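Local atomic coordinates of tyrosinase (Aspergillus oryzae, PDB entry 6JU5), a protein that probably oxidises L-tyrosine and L-dopa to L-dopaquinone with molecular oxygen at a dinuclear copper centre, as a tyrosinase of melanin synthesis. Residues Gly341-Arg346 with Val566-Gln571; Leu474-Ser479 with Ser541-Arg546. The protein carries 1 engineered substitution. All coordinates share one frame; numbering follows the deposited sequence.

Interaction 1: Gly341-Arg346 with Val566-Gln571; sequences GFMFSR and VVVNSQ
F342 brings the rim of its ring to the backbone of V568-S570. F342 CZ lies 3.3 Å from V568 O, which sits at the ring edge and in its plane. F342 CE2 is 3.6 Å from N569 C. One face of the same ring carries M343 CG, offset toward the rim. M343 also sends SD to V568 CG1, at 3.9 Å, and its CA makes a CH...O contact with S570 O.

F344 N donates to S570 O at 2.8 Å, in the carbonyl plane, and S345 N adds a weak bond. An Asx turn, in which N569 OD1 accepts from Q571 N, shapes the chain around S570. Q571 is bent at chi2 (-73°), which brings its amide to F344 and S345. Q571 NE2 reaches the F344 ring edge, 3.7 Å from F344 CD2. S345 CB packs against this amide. One water donates to S345 OG and Q571 O; S345 OG also bonds E244.

The contact forms part of the interface between the copper-bearing central domain and the C-terminal domain of the pro-enzyme. It joins the segment that follows helix 328-340 to the chain leaving strand 563-568. M343 pairs with G356 of strand 356-357, and strand 489-494 flanks F342 and V568.

Interaction 2: Leu474-Ser479 with Ser541-Arg546; sequences LSIRYS and SQLPAR
L474 and I476 pair with L543 and S541 as neighbouring antiparallel strands in a mixed sheet built mainly by the C-terminal part of the chain. Strands 474-478 and 541-544 run 155° apart, with axes 4.8 Å from each other.

Four backbone hydrogen bonds hold them. L474 and L543 form one hydrogen-bonded pair: L474 N to L543 O is 2.8 Å, and the return bond from L543 N meets a lone pair of L474 O. I476 and S541 form the other. There I476 N lies above the carbonyl plane of S541 O, 36° out of it. S475 and Q542 are the non-hydrogen-bonded pair between them. Q542 CA adds a CH...O contact to L474 O, at 3.2 Å.

S475 and Q542 share one face of the sheet. S475 OG bonds H585 on the next strand. Q542 CG lies 3.3 Å from L474 O, and the extended chain leads NE2 on to P322 O.

Apolar contacts lie on the other face, among L474, I476 and L543, which S541 shares. I476 has CG1 anti to its carbonyl carbon (chi1 -56°), which lets I476 CD1 reach across to L543 CG at 4.0 Å. A545 is the N-cap residue of helix 546-555, and A545 CB sits 4.0 Å from L474 CG.

How the interactions relate
Both interactions reach the same mixed sheet, but at different strands. Interaction 2 is a buried pairing inside the C-terminal domain, between strands adjacent in the sheet. Interaction 1 is only partly buried. It joins the central tyrosinase domain to the chain leaving strand 563-568. Their chemistry follows: regular reciprocal backbone bonds and aliphatic packing in interaction 2, against one carbonyl taking two N-H groups, one of them weakly, aromatic edges and a bridging water in interaction 1. The centres are 20 Å apart, and the nearest atoms, about 7 Å apart, do not touch. Along the chain, both segments of interaction 2 fall between those of interaction 1.

Interaction 1: Gly341-Arg346 with Val566-Gln571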
ATOM      1  N   GLY B 341      -8.482   1.146   8.968  1.00  9.79           N
ATOM      2  CA  GLY B 341      -7.521   1.471  10.005  1.00  9.65           C
ATOM      3  C   GLY B 341      -7.938   2.682  10.817  1.00 10.51           C
ATOM      4  O   GLY B 341      -8.495   3.627  10.240  1.00  9.92           O
ATOM      5  N   PHE B 342      -7.686   2.700  12.129  1.00 12.08           N
ATOM      6  CA  PHE B 342      -8.035   3.862  12.933  1.00 11.42           C
ATOM      7  C   PHE B 342      -6.869   4.457  13.710  1.00 10.08           C
ATOM      8  O   PHE B 342      -7.034   5.564  14.255  1.00 11.64           O
ATOM      9  CB  PHE B 342      -9.208   3.600  13.889  1.00 12.72           C
ATOM     10  CG  PHE B 342      -8.860   3.215  15.308  1.00 12.47           C
ATOM     11  CD1 PHE B 342      -8.359   1.974  15.661  1.00 13.25           C
ATOM     12  CD2 PHE B 342      -9.035   4.134  16.335  1.00 14.75           C
ATOM     13  CE1 PHE B 342      -8.040   1.643  16.966  1.00 14.94           C
ATOM     14  CE2 PHE B 342      -8.726   3.833  17.658  1.00 15.45           C
ATOM     15  CZ  PHE B 342      -8.218   2.589  17.962  1.00 16.44           C
ATOM     16  N   MET B 343      -5.728   3.772  13.805  1.00 10.36           N
ATOM     17  CA  MET B 343      -4.613   4.289  14.614  1.00 10.40           C
ATOM     18  C   MET B 343      -3.652   5.101  13.760  1.00  9.64           C
ATOM     19  O   MET B 343      -3.063   4.622  12.797  1.00 12.28           O
ATOM     20  CB  MET B 343      -3.861   3.140  15.286  1.00 13.02           C
ATOM     21  CG  MET B 343      -4.706   2.483  16.374  1.00 15.41           C
ATOM     22  SD  MET B 343      -3.805   1.190  17.241  1.00 14.78           S
ATOM     23  CE  MET B 343      -3.472   0.044  15.915  1.00 16.13           C
ATOM     24  N   PHE B 344      -3.494   6.366  14.114  1.00 11.45           N
ATOM     25  CA  PHE B 344      -2.628   7.312  13.427  1.00 11.54           C
ATOM     26  C   PHE B 344      -1.177   7.169  13.848  1.00 11.51           C
ATOM     27  O   PHE B 344      -0.262   7.514  13.110  1.00 12.52           O
ATOM     28  CB  PHE B 344      -3.177   8.698  13.767  1.00 13.61           C
ATOM     29  CG  PHE B 344      -2.593   9.867  13.026  1.00 12.90           C
ATOM     30  CD1 PHE B 344      -2.563   9.933  11.639  1.00 11.81           C
ATOM     31  CD2 PHE B 344      -2.077  10.949  13.732  1.00 16.28           C
ATOM     32  CE1 PHE B 344      -2.074  11.047  10.989  1.00 12.38           C
ATOM     33  CE2 PHE B 344      -1.610  12.078  13.095  1.00 15.80           C
ATOM     34  CZ  PHE B 344      -1.601  12.135  11.715  1.00 15.40           C
ATOM     35  N   SER B 345      -0.952   6.680  15.061  1.00 11.84           N
ATOM     36  CA  SER B 345       0.376   6.655  15.631  1.00 13.79           C
ATOM     37  C   SER B 345       0.536   5.449  16.549  1.00 14.46           C
ATOM     38  O   SER B 345      -0.465   4.821  16.898  1.00 14.76           O
ATOM     39  CB  SER B 345       0.655   7.955  16.408  1.00 19.36           C
ATOM     40  OG  SER B 345       1.998   7.910  16.851  1.00 29.92           O
ATOM     41  N   ARG B 346       1.788   5.202  16.906  1.00 15.27           N
ATOM     42  CA  ARG B 346       2.110   4.271  17.989  1.00 16.91           C
ATOM     43  C   ARG B 346       3.266   4.851  18.802  1.00 17.35           C
ATOM     44  O   ARG B 346       4.196   5.406  18.197  1.00 17.82           O
ATOM     45  CB  ARG B 346       2.497   2.912  17.401  1.00 17.80           C
ATOM     46  CG  ARG B 346       2.723   1.834  18.450  1.00 19.08           C
ATOM     47  CD  ARG B 346       2.703   0.444  17.842  1.00 19.06           C
ATOM     48  NE  ARG B 346       1.443   0.183  17.138  1.00 18.09           N
ATOM     49  CZ  ARG B 346       1.112  -0.972  16.575  1.00 18.34           C
ATOM     50  NH1 ARG B 346       1.925  -2.023  16.605  1.00 22.97           N
ATOM     51  NH2 ARG B 346      -0.060  -1.088  15.965  1.00 19.32           N
ATOM     52  N   VAL B 566      -7.566  -4.203  27.006  1.00 12.12           N
ATOM     53  CA  VAL B 566      -6.943  -2.897  26.877  1.00 12.06           C
ATOM     54  C   VAL B 566      -7.800  -2.071  25.917  1.00 11.58           C
ATOM     55  O   VAL B 566      -8.211  -2.583  24.869  1.00 13.84           O
ATOM     56  CB  VAL B 566      -5.500  -2.952  26.349  1.00 14.70           C
ATOM     57  CG1 VAL B 566      -4.919  -1.543  26.333  1.00 16.25           C
ATOM     58  CG2 VAL B 566      -4.635  -3.873  27.205  1.00 14.96           C
ATOM     59  N   VAL B 567      -8.110  -0.846  26.309  1.00 11.62           N
ATOM     60  CA  VAL B 567      -8.826   0.093  25.440  1.00 10.75           C
ATOM     61  C   VAL B 567      -7.791   0.985  24.748  1.00  9.93           C
ATOM     62  O   VAL B 567      -7.038   1.692  25.432  1.00 12.37           O
ATOM     63  CB  VAL B 567      -9.828   0.948  26.220  1.00 11.85           C
ATOM     64  CG1 VAL B 567     -10.550   1.941  25.303  1.00 12.77           C
ATOM     65  CG2 VAL B 567     -10.828   0.016  26.914  1.00 14.78           C
ATOM     66  N   VAL B 568      -7.724   0.867  23.423  1.00 10.88           N
ATOM     67  CA  VAL B 568      -6.658   1.545  22.673  1.00 10.67           C
ATOM     68  C   VAL B 568      -7.260   2.726  21.917  1.00 10.05           C
ATOM     69  O   VAL B 568      -8.294   2.565  21.257  1.00 11.80           O
ATOM     70  CB  VAL B 568      -5.989   0.568  21.683  1.00 10.67           C
ATOM     71  CG1 VAL B 568      -4.821   1.260  20.987  1.00 12.24           C
ATOM     72  CG2 VAL B 568      -5.503  -0.697  22.382  1.00 12.66           C
ATOM     73  N   ASN B 569      -6.612   3.873  21.997  1.00 10.61           N
ATOM     74  CA  ASN B 569      -7.052   5.063  21.251  1.00 11.33           C
ATOM     75  C   ASN B 569      -6.324   5.203  19.924  1.00 11.59           C
ATOM     76  O   ASN B 569      -5.508   4.342  19.530  1.00 12.53           O
ATOM     77  CB  ASN B 569      -6.921   6.287  22.141  1.00 11.60           C
ATOM     78  CG  ASN B 569      -5.497   6.717  22.442  1.00 13.04           C
ATOM     79  OD1 ASN B 569      -4.566   6.409  21.692  1.00 12.39           O
ATOM     80  ND2 ASN B 569      -5.333   7.476  23.537  1.00 15.39           N
ATOM     81  N   SER B 570      -6.618   6.287  19.198  1.00 11.88           N
ATOM     82  CA  SER B 570      -6.044   6.462  17.869  1.00 12.29           C
ATOM     83  C   SER B 570      -4.552   6.787  17.895  1.00 11.64           C
ATOM     84  O   SER B 570      -3.921   6.772  16.832  1.00 14.64           O
ATOM     85  CB  SER B 570      -6.797   7.547  17.079  1.00 14.90           C
ATOM     86  OG  SER B 570      -6.595   8.797  17.697  1.00 19.56           O
ATOM     87  N   GLN B 571      -3.993   7.082  19.064  1.00 11.71           N
ATOM     88  CA  GLN B 571      -2.549   7.274  19.204  1.00 11.82           C
ATOM     89  C   GLN B 571      -1.835   5.997  19.586  1.00 12.71           C
ATOM     90  O   GLN B 571      -0.616   5.996  19.866  1.00 13.98           O
ATOM     91  CB  GLN B 571      -2.258   8.389  20.216  1.00 12.83           C
ATOM     92  CG  GLN B 571      -2.584   9.754  19.626  1.00 21.27           C
ATOM     93  CD  GLN B 571      -1.552  10.153  18.579  1.00 28.42           C
ATOM     94  OE1 GLN B 571      -0.359  10.349  18.867  1.00 33.45           O
ATOM     95  NE2 GLN B 571      -1.982  10.259  17.326  1.00 28.98           N
TER
HETATM   96  O   HOH W   1       1.516   7.636  19.691  1.00 22.02           O

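Interaction 2: Leu474-Ser479 with Ser541-Arg546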
ATOM      1  N   LEU B 474     -17.007 -14.584  24.566  1.00 12.03           N
ATOM      2  CA  LEU B 474     -16.763 -13.388  25.386  1.00 11.41           C
ATOM      3  C   LEU B 474     -17.900 -12.391  25.165  1.00 12.18           C
ATOM      4  O   LEU B 474     -18.285 -12.114  24.024  1.00 13.90           O
ATOM      5  CB  LEU B 474     -15.453 -12.727  24.997  1.00 11.33           C
ATOM      6  CG  LEU B 474     -14.187 -13.493  25.424  1.00 13.04           C
ATOM      7  CD1 LEU B 474     -13.025 -13.189  24.483  1.00 15.95           C
ATOM      8  CD2 LEU B 474     -13.809 -13.144  26.856  1.00 13.84           C
ATOM      9  N   SER B 475     -18.418 -11.840  26.247  1.00 12.71           N
ATOM     10  CA  SER B 475     -19.364 -10.739  26.166  1.00 12.22           C
ATOM     11  C   SER B 475     -18.619  -9.429  26.419  1.00 11.73           C
ATOM     12  O   SER B 475     -17.693  -9.391  27.253  1.00 13.48           O
ATOM     13  CB  SER B 475     -20.487 -10.920  27.178  1.00 13.06           C
ATOM     14  OG  SER B 475     -19.943 -11.083  28.493  1.00 16.06           O
ATOM     15  N   ILE B 476     -18.999  -8.393  25.684  1.00 11.35           N
ATOM     16  CA  ILE B 476     -18.385  -7.080  25.823  1.00 11.98           C
ATOM     17  C   ILE B 476     -19.441  -5.978  25.854  1.00 11.57           C
ATOM     18  O   ILE B 476     -20.232  -5.908  24.913  1.00 13.92           O
ATOM     19  CB  ILE B 476     -17.429  -6.797  24.639  1.00 12.24           C
ATOM     20  CG1 ILE B 476     -16.356  -7.874  24.482  1.00 13.16           C
ATOM     21  CG2 ILE B 476     -16.824  -5.411  24.787  1.00 13.98           C
ATOM     22  CD1 ILE B 476     -16.733  -8.996  23.541  1.00 16.29           C
ATOM     23  N   ARG B 477     -19.456  -5.167  26.896  1.00 11.41           N
ATOM     24  CA  ARG B 477     -20.398  -4.050  26.988  1.00 11.65           C
ATOM     25  C   ARG B 477     -19.623  -2.770  27.314  1.00 11.83           C
ATOM     26  O   ARG B 477     -18.753  -2.757  28.192  1.00 13.93           O
ATOM     27  CB  ARG B 477     -21.476  -4.335  28.041  1.00 12.55           C
ATOM     28  CG  ARG B 477     -22.585  -3.282  28.065  1.00 14.23           C
ATOM     29  CD  ARG B 477     -23.826  -3.815  28.763  1.00 16.21           C
ATOM     30  NE  ARG B 477     -23.568  -4.012  30.184  1.00 18.23           N
ATOM     31  CZ  ARG B 477     -24.358  -4.735  30.973  1.00 22.91           C
ATOM     32  NH1 ARG B 477     -25.438  -5.331  30.481  1.00 25.32           N
ATOM     33  NH2 ARG B 477     -24.031  -4.836  32.250  1.00 28.29           N
ATOM     34  N   TYR B 478     -19.918  -1.718  26.557  1.00 12.56           N
ATOM     35  CA  TYR B 478     -19.243  -0.431  26.668  1.00 13.19           C
ATOM     36  C   TYR B 478     -20.178   0.726  26.356  1.00 13.97           C
ATOM     37  O   TYR B 478     -21.267   0.553  25.804  1.00 14.13           O
ATOM     38  CB  TYR B 478     -18.002  -0.409  25.742  1.00 14.53           C
ATOM     39  CG  TYR B 478     -18.382  -0.567  24.286  1.00 15.56           C
ATOM     40  CD1 TYR B 478     -18.627  -1.827  23.731  1.00 13.67           C
ATOM     41  CD2 TYR B 478     -18.516   0.549  23.464  1.00 15.45           C
ATOM     42  CE1 TYR B 478     -18.983  -1.926  22.403  1.00 15.37           C
ATOM     43  CE2 TYR B 478     -18.873   0.449  22.127  1.00 15.59           C
ATOM     44  CZ  TYR B 478     -19.097  -0.803  21.602  1.00 16.13           C
ATOM     45  OH  TYR B 478     -19.467  -0.936  20.276  1.00 17.26           O
ATOM     46  N   SER B 479     -19.727   1.946  26.655  1.00 15.87           N
ATOM     47  CA  SER B 479     -20.434   3.133  26.180  1.00 16.79           C
ATOM     48  C   SER B 479     -19.739   3.714  24.953  1.00 15.22           C
ATOM     49  O   SER B 479     -18.550   4.011  24.995  1.00 17.35           O
ATOM     50  CB  SER B 479     -20.521   4.204  27.268  1.00 17.44           C
ATOM     51  OG  SER B 479     -21.007   5.431  26.737  1.00 18.96           O
ATOM     52  N   SER B 541     -21.263  -6.290  22.162  1.00 11.78           N
ATOM     53  CA  SER B 541     -20.716  -7.173  21.157  1.00 12.92           C
ATOM     54  C   SER B 541     -20.349  -8.503  21.818  1.00 11.25           C
ATOM     55  O   SER B 541     -20.454  -8.652  23.039  1.00 13.05           O
ATOM     56  CB  SER B 541     -19.512  -6.519  20.479  1.00 14.05           C
ATOM     57  OG  SER B 541     -19.066  -7.310  19.383  1.00 17.51           O
ATOM     58  N   GLN B 542     -19.983  -9.461  20.991  1.00 13.39           N
ATOM     59  CA  GLN B 542     -19.622 -10.808  21.430  1.00 12.91           C
ATOM     60  C   GLN B 542     -18.443 -11.289  20.592  1.00 13.91           C
ATOM     61  O   GLN B 542     -18.379 -10.959  19.410  1.00 18.30           O
ATOM     62  CB  GLN B 542     -20.814 -11.750  21.289  1.00 17.34           C
ATOM     63  CG  GLN B 542     -20.663 -13.116  21.957  1.00 18.29           C
ATOM     64  CD  GLN B 542     -21.639 -14.128  21.386  1.00 16.88           C
ATOM     65  OE1 GLN B 542     -21.290 -14.847  20.434  1.00 23.08           O
ATOM     66  NE2 GLN B 542     -22.846 -14.193  21.933  1.00 21.48           N
ATOM     67  N   LEU B 543     -17.526 -12.040  21.190  1.00 11.99           N
ATOM     68  CA  LEU B 543     -16.455 -12.686  20.427  1.00 12.80           C
ATOM     69  C   LEU B 543     -16.500 -14.193  20.638  1.00 11.36           C
ATOM     70  O   LEU B 543     -16.738 -14.671  21.745  1.00 12.67           O
ATOM     71  CB  LEU B 543     -15.072 -12.183  20.847  1.00 13.39           C
ATOM     72  CG  LEU B 543     -14.770 -10.721  20.530  1.00 14.99           C
ATOM     73  CD1 LEU B 543     -13.528 -10.247  21.276  1.00 16.66           C
ATOM     74  CD2 LEU B 543     -14.638 -10.539  19.027  1.00 23.97           C
ATOM     75  N   PRO B 544     -16.184 -14.963  19.608  1.00 11.65           N
ATOM     76  CA  PRO B 544     -15.922 -16.388  19.840  1.00 12.38           C
ATOM     77  C   PRO B 544     -14.701 -16.496  20.752  1.00 11.36           C
ATOM     78  O   PRO B 544     -13.803 -15.658  20.669  1.00 14.43           O
ATOM     79  CB  PRO B 544     -15.602 -16.912  18.443  1.00 13.84           C
ATOM     80  CG  PRO B 544     -15.958 -15.838  17.475  1.00 12.91           C
ATOM     81  CD  PRO B 544     -15.923 -14.531  18.226  1.00 13.35           C
ATOM     82  N   ALA B 545     -14.685 -17.490  21.620  1.00 12.46           N
ATOM     83  CA  ALA B 545     -13.530 -17.715  22.493  1.00 12.01           C
ATOM     84  C   ALA B 545     -13.131 -19.174  22.595  1.00 12.92           C
ATOM     85  O   ALA B 545     -12.174 -19.505  23.297  1.00 14.33           O
ATOM     86  CB  ALA B 545     -13.799 -17.120  23.872  1.00 15.67           C
ATOM     87  N   ARG B 546     -13.849 -20.044  21.886  1.00 12.65           N
ATOM     88  CA  ARG B 546     -13.688 -21.476  22.115  1.00 13.92           C
ATOM     89  C   ARG B 546     -12.252 -21.919  21.899  1.00 15.40           C
ATOM     90  O   ARG B 546     -11.682 -22.614  22.741  1.00 15.94           O
ATOM     91  CB  ARG B 546     -14.595 -22.271  21.172  1.00 16.95           C
ATOM     92  CG  ARG B 546     -14.690 -23.741  21.528  1.00 16.41           C
ATOM     93  CD  ARG B 546     -13.564 -24.585  20.938  1.00 19.92           C
ATOM     94  NE  ARG B 546     -13.702 -25.924  21.535  1.00 22.87           N
ATOM     95  CZ  ARG B 546     -13.266 -26.210  22.764  1.00 22.56           C
ATOM     96  NH1 ARG B 546     -12.657 -25.290  23.507  1.00 20.24           N
ATOM     97  NH2 ARG B 546     -13.446 -27.435  23.232  1.00 24.71           N
TER